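PDB 5LKB: glutathione S-transferase omega-like 2 from Saccharomyces cerevisiae, which works as a glutathione-dependent thiol transferase and as a reductase of dehydroascorbate and dimethylarsinic acid, and reacts with glutathionyl-(hydro)quinones. Local coordinates for residues S68-L82 against D129-I141. Numbering follows the deposited sequence.
Sequences SVVHWHLDEKGWRFL and DATNEPHYGYKRI
Phe81 and Glu133 meet at the heart of this contact in the thioredoxin-fold domain, where the loop leaving edge strand 66-69 packs against the loop running into helix 141-148. Glu133 CB sits over the centre of the phenyl ring, a CH-pi contact 3.6 Å from the centroid; Val70 CG1 lies over the opposite face. At the Asp75-Gly78 turn, Arg140 grips Asp75 end-on: NH1 to OD1 at 2.8 Å and NH2 to OD2 at 3.3 Å, the latter on the syn lone pair. The Arg140 chain bends at chi2 (-73°), bringing its guanidinium between Lys77 CB and the Arg80 side chain. With an alanine at Arg140, Asp75 would probably keep Arg80 as its charged mate here, while Gly78 O lost its weak NH1 bond and a gap opened between Lys77 and Arg80. A single beta bridge pairs Arg80 with Arg140, through Phe81 N to Lys139 O and Ile141 N to Trp79 O, the second tying glutathione-binding Trp79 to Ile141, itself against Val158 of the same site. Further out, Glu133 OE2 is held by Tyr41 OH and the His135 amide, OE1 by the amides of Tyr136 and Tyr138. At the far end, Asp129 binds Ser123 through OD2 and Arg125 through OD1, which Trp72 NE1 also reaches at 2.8 Å, in the indole plane but 34° out of the carboxylate plane, on its anti side.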
# COMPACT_ATOMS: atom_id res chain seq x y z
N SER A 68 -1.02 -24.89 20.43
CA SER A 68 -1.20 -23.70 21.23
C SER A 68 -0.71 -22.52 20.40
O SER A 68 0.17 -22.69 19.55
CB SER A 68 -0.46 -23.74 22.55
OG SER A 68 -1.01 -24.84 23.31
N VAL A 69 -1.25 -21.34 20.67
CA VAL A 69 -1.06 -20.17 19.79
C VAL A 69 -0.57 -18.97 20.61
O VAL A 69 -1.23 -18.54 21.57
CB VAL A 69 -2.36 -19.82 19.05
CG1 VAL A 69 -2.05 -18.68 18.08
CG2 VAL A 69 -2.90 -20.99 18.33
N VAL A 70 0.58 -18.41 20.22
CA VAL A 70 1.08 -17.20 20.83
C VAL A 70 0.26 -15.98 20.39
O VAL A 70 -0.44 -16.02 19.38
CB VAL A 70 2.57 -16.98 20.52
CG1 VAL A 70 3.41 -18.11 21.18
CG2 VAL A 70 2.86 -16.86 19.05
N HIS A 71 0.42 -14.91 21.15
CA HIS A 71 -0.18 -13.61 20.85
C HIS A 71 0.39 -13.11 19.53
O HIS A 71 1.54 -13.37 19.18
CB HIS A 71 0.15 -12.63 21.96
CG HIS A 71 -0.77 -11.46 22.06
ND1 HIS A 71 -0.73 -10.41 21.19
CD2 HIS A 71 -1.73 -11.16 22.97
CE1 HIS A 71 -1.62 -9.50 21.56
NE2 HIS A 71 -2.24 -9.94 22.65
N TRP A 72 -0.45 -12.38 18.79
CA TRP A 72 -0.01 -11.76 17.54
C TRP A 72 0.98 -10.62 17.73
O TRP A 72 1.74 -10.33 16.81
CB TRP A 72 -1.21 -11.31 16.69
CG TRP A 72 -2.23 -10.50 17.49
CD1 TRP A 72 -3.38 -10.99 18.03
CD2 TRP A 72 -2.15 -9.12 17.89
NE1 TRP A 72 -4.03 -10.00 18.74
CE2 TRP A 72 -3.30 -8.85 18.66
CE3 TRP A 72 -1.21 -8.09 17.68
CZ2 TRP A 72 -3.55 -7.60 19.19
CZ3 TRP A 72 -1.49 -6.83 18.21
CH2 TRP A 72 -2.64 -6.62 18.97
N HIS A 73 1.04 -10.02 18.91
CA HIS A 73 1.95 -8.91 19.16
C HIS A 73 3.35 -9.42 19.53
O HIS A 73 3.52 -10.10 20.56
CB HIS A 73 1.44 -7.93 20.21
CG HIS A 73 2.33 -6.75 20.38
ND1 HIS A 73 2.93 -6.42 21.58
CD2 HIS A 73 2.74 -5.81 19.49
CE1 HIS A 73 3.65 -5.32 21.42
NE2 HIS A 73 3.57 -4.95 20.15
N LEU A 74 4.36 -9.04 18.75
CA LEU A 74 5.73 -9.48 18.99
C LEU A 74 6.56 -8.31 19.52
O LEU A 74 6.93 -7.39 18.77
CB LEU A 74 6.30 -10.10 17.72
CG LEU A 74 7.77 -10.55 17.78
CD1 LEU A 74 8.01 -11.66 18.82
CD2 LEU A 74 8.15 -11.11 16.46
N ASP A 75 6.85 -8.31 20.85
CA ASP A 75 7.66 -7.28 21.49
C ASP A 75 9.12 -7.72 21.62
O ASP A 75 9.51 -8.77 21.09
CB ASP A 75 7.00 -6.83 22.80
CG ASP A 75 7.09 -7.85 23.94
OD1 ASP A 75 7.97 -8.74 23.88
OD2 ASP A 75 6.25 -7.74 24.87
N GLU A 76 9.94 -6.90 22.28
CA GLU A 76 11.38 -7.18 22.36
C GLU A 76 11.69 -8.47 23.10
O GLU A 76 12.75 -9.06 22.87
CB GLU A 76 12.12 -6.03 23.06
N LYS A 77 10.83 -8.90 24.01
CA LYS A 77 11.06 -10.18 24.70
C LYS A 77 10.49 -11.42 23.97
O LYS A 77 10.48 -12.52 24.53
CB LYS A 77 10.55 -10.09 26.13
CG LYS A 77 11.35 -9.11 26.99
CD LYS A 77 10.87 -9.09 28.42
CE LYS A 77 11.61 -8.06 29.27
NZ LYS A 77 11.53 -6.67 28.69
N GLY A 78 9.99 -11.26 22.73
CA GLY A 78 9.63 -12.40 21.91
C GLY A 78 8.18 -12.83 22.04
O GLY A 78 7.41 -12.32 22.84
N TRP A 79 7.82 -13.86 21.28
CA TRP A 79 6.43 -14.31 21.29
C TRP A 79 6.01 -14.69 22.69
O TRP A 79 6.81 -15.24 23.47
CB TRP A 79 6.24 -15.51 20.38
CG TRP A 79 6.59 -15.36 18.92
CD1 TRP A 79 7.70 -15.82 18.28
CD2 TRP A 79 5.81 -14.69 17.90
NE1 TRP A 79 7.65 -15.55 16.95
CE2 TRP A 79 6.47 -14.88 16.69
CE3 TRP A 79 4.57 -14.02 17.91
CZ2 TRP A 79 6.00 -14.39 15.48
CZ3 TRP A 79 4.05 -13.58 16.69
CH2 TRP A 79 4.77 -13.75 15.50
N ARG A 80 4.74 -14.48 22.99
CA ARG A 80 4.19 -14.60 24.33
C ARG A 80 2.83 -15.29 24.31
O ARG A 80 2.13 -15.38 23.29
CB ARG A 80 4.16 -13.27 25.08
CG ARG A 80 3.10 -12.30 24.63
CD ARG A 80 3.24 -10.97 25.35
NE ARG A 80 2.06 -10.12 25.03
CZ ARG A 80 2.04 -9.06 24.22
NH1 ARG A 80 0.88 -8.44 24.02
NH2 ARG A 80 3.14 -8.59 23.63
N PHE A 81 2.46 -15.84 25.47
CA PHE A 81 1.18 -16.46 25.69
C PHE A 81 0.33 -15.64 26.67
O PHE A 81 0.86 -14.81 27.43
CB PHE A 81 1.40 -17.85 26.33
CG PHE A 81 2.19 -18.79 25.47
CD1 PHE A 81 1.52 -19.55 24.54
CD2 PHE A 81 3.56 -18.94 25.63
CE1 PHE A 81 2.23 -20.46 23.75
CE2 PHE A 81 4.28 -19.83 24.83
CZ PHE A 81 3.61 -20.61 23.90
N LEU A 82 -0.98 -15.89 26.66
CA LEU A 82 -1.88 -15.35 27.68
C LEU A 82 -2.03 -16.34 28.82
O LEU A 82 -2.00 -17.55 28.61
CB LEU A 82 -3.27 -15.10 27.10
CG LEU A 82 -3.42 -13.78 26.32
CD1 LEU A 82 -4.90 -13.64 25.82
CD2 LEU A 82 -3.03 -12.57 27.12
N ASP A 129 -6.96 -13.38 21.05
CA ASP A 129 -5.62 -12.88 20.79
C ASP A 129 -4.55 -13.98 20.91
O ASP A 129 -3.50 -13.85 20.29
CB ASP A 129 -5.29 -11.75 21.74
CG ASP A 129 -6.21 -10.56 21.54
OD1 ASP A 129 -6.29 -10.06 20.38
OD2 ASP A 129 -6.77 -10.09 22.56
N ALA A 130 -4.78 -15.01 21.73
CA ALA A 130 -3.75 -16.00 22.07
C ALA A 130 -4.41 -17.06 22.92
O ALA A 130 -5.53 -16.88 23.41
CB ALA A 130 -2.61 -15.38 22.84
N THR A 131 -3.72 -18.20 23.01
CA THR A 131 -4.02 -19.17 24.06
C THR A 131 -2.95 -19.07 25.13
O THR A 131 -1.99 -18.32 25.05
CB THR A 131 -4.08 -20.61 23.51
OG1 THR A 131 -2.74 -21.09 23.24
CG2 THR A 131 -4.82 -20.71 22.22
N ASN A 132 -3.13 -19.92 26.14
CA ASN A 132 -2.11 -20.13 27.14
C ASN A 132 -1.11 -21.16 26.63
O ASN A 132 -1.32 -21.83 25.61
CB ASN A 132 -2.76 -20.58 28.45
CG ASN A 132 -3.47 -21.92 28.34
OD1 ASN A 132 -4.06 -22.26 27.31
ND2 ASN A 132 -3.47 -22.68 29.44
N GLU A 133 -0.00 -21.28 27.37
CA GLU A 133 0.92 -22.39 27.22
C GLU A 133 0.45 -23.43 28.25
O GLU A 133 0.65 -23.21 29.46
CB GLU A 133 2.36 -21.90 27.48
CG GLU A 133 3.46 -22.90 27.11
CD GLU A 133 3.37 -24.15 27.99
OE1 GLU A 133 3.72 -23.99 29.19
OE2 GLU A 133 2.90 -25.20 27.50
N PRO A 134 -0.23 -24.50 27.84
CA PRO A 134 -1.00 -25.32 28.80
C PRO A 134 -0.21 -26.36 29.57
O PRO A 134 -0.78 -26.91 30.52
CB PRO A 134 -2.04 -26.00 27.90
CG PRO A 134 -1.29 -26.20 26.59
CD PRO A 134 -0.35 -25.02 26.46
N HIS A 135 1.05 -26.64 29.23
CA HIS A 135 1.76 -27.71 29.95
C HIS A 135 2.52 -27.20 31.18
O HIS A 135 2.53 -27.87 32.22
CB HIS A 135 2.67 -28.44 28.96
CG HIS A 135 1.92 -29.06 27.84
ND1 HIS A 135 1.07 -30.13 28.02
CD2 HIS A 135 1.81 -28.70 26.54
CE1 HIS A 135 0.52 -30.44 26.86
NE2 HIS A 135 0.96 -29.59 25.95
N TYR A 136 3.11 -26.01 31.09
CA TYR A 136 3.93 -25.43 32.14
C TYR A 136 3.51 -24.05 32.59
O TYR A 136 4.17 -23.48 33.47
CB TYR A 136 5.40 -25.38 31.68
CG TYR A 136 5.77 -26.58 30.86
CD1 TYR A 136 6.01 -27.82 31.46
CD2 TYR A 136 5.82 -26.52 29.48
CE1 TYR A 136 6.29 -28.93 30.70
CE2 TYR A 136 6.11 -27.62 28.71
CZ TYR A 136 6.35 -28.85 29.32
OH TYR A 136 6.61 -29.96 28.54
N GLY A 137 2.51 -23.44 31.93
CA GLY A 137 2.18 -22.04 32.19
C GLY A 137 3.21 -21.02 31.79
O GLY A 137 3.26 -19.94 32.39
N TYR A 138 4.11 -21.33 30.86
CA TYR A 138 5.11 -20.34 30.47
C TYR A 138 4.44 -19.12 29.82
O TYR A 138 3.43 -19.26 29.11
CB TYR A 138 6.08 -20.95 29.48
CG TYR A 138 6.99 -22.05 30.01
CD1 TYR A 138 7.55 -21.95 31.25
CD2 TYR A 138 7.35 -23.13 29.20
CE1 TYR A 138 8.44 -22.93 31.72
CE2 TYR A 138 8.24 -24.12 29.66
CZ TYR A 138 8.76 -23.99 30.92
OH TYR A 138 9.64 -24.94 31.40
N LYS A 139 4.97 -17.94 30.10
CA LYS A 139 4.43 -16.74 29.48
C LYS A 139 5.15 -16.38 28.19
O LYS A 139 4.66 -15.53 27.44
CB LYS A 139 4.47 -15.60 30.49
CG LYS A 139 3.90 -16.05 31.80
CD LYS A 139 3.40 -14.94 32.72
CE LYS A 139 4.47 -13.91 33.07
NZ LYS A 139 5.09 -14.11 34.41
N ARG A 140 6.29 -17.01 27.92
CA ARG A 140 7.14 -16.64 26.80
C ARG A 140 7.57 -17.88 26.06
O ARG A 140 7.91 -18.90 26.67
CB ARG A 140 8.35 -15.85 27.22
CG ARG A 140 8.04 -14.47 27.79
CD ARG A 140 7.61 -13.48 26.72
NE ARG A 140 7.25 -12.21 27.33
CZ ARG A 140 7.15 -11.08 26.63
NH1 ARG A 140 7.38 -11.08 25.33
NH2 ARG A 140 6.87 -9.95 27.24
N ILE A 141 7.56 -17.83 24.73
CA ILE A 141 8.10 -18.95 23.97
C ILE A 141 9.60 -19.17 24.28
O ILE A 141 10.12 -20.28 24.14
CB ILE A 141 7.78 -18.78 22.46
CG1 ILE A 141 7.63 -20.16 21.83
CG2 ILE A 141 8.83 -18.00 21.77
CD1 ILE A 141 7.18 -20.21 20.42
O HOH W 1 -3.27 -24.06 24.69
O HOH W 2 2.80 -13.30 28.70
O HOH W 3 0.56 -19.65 29.44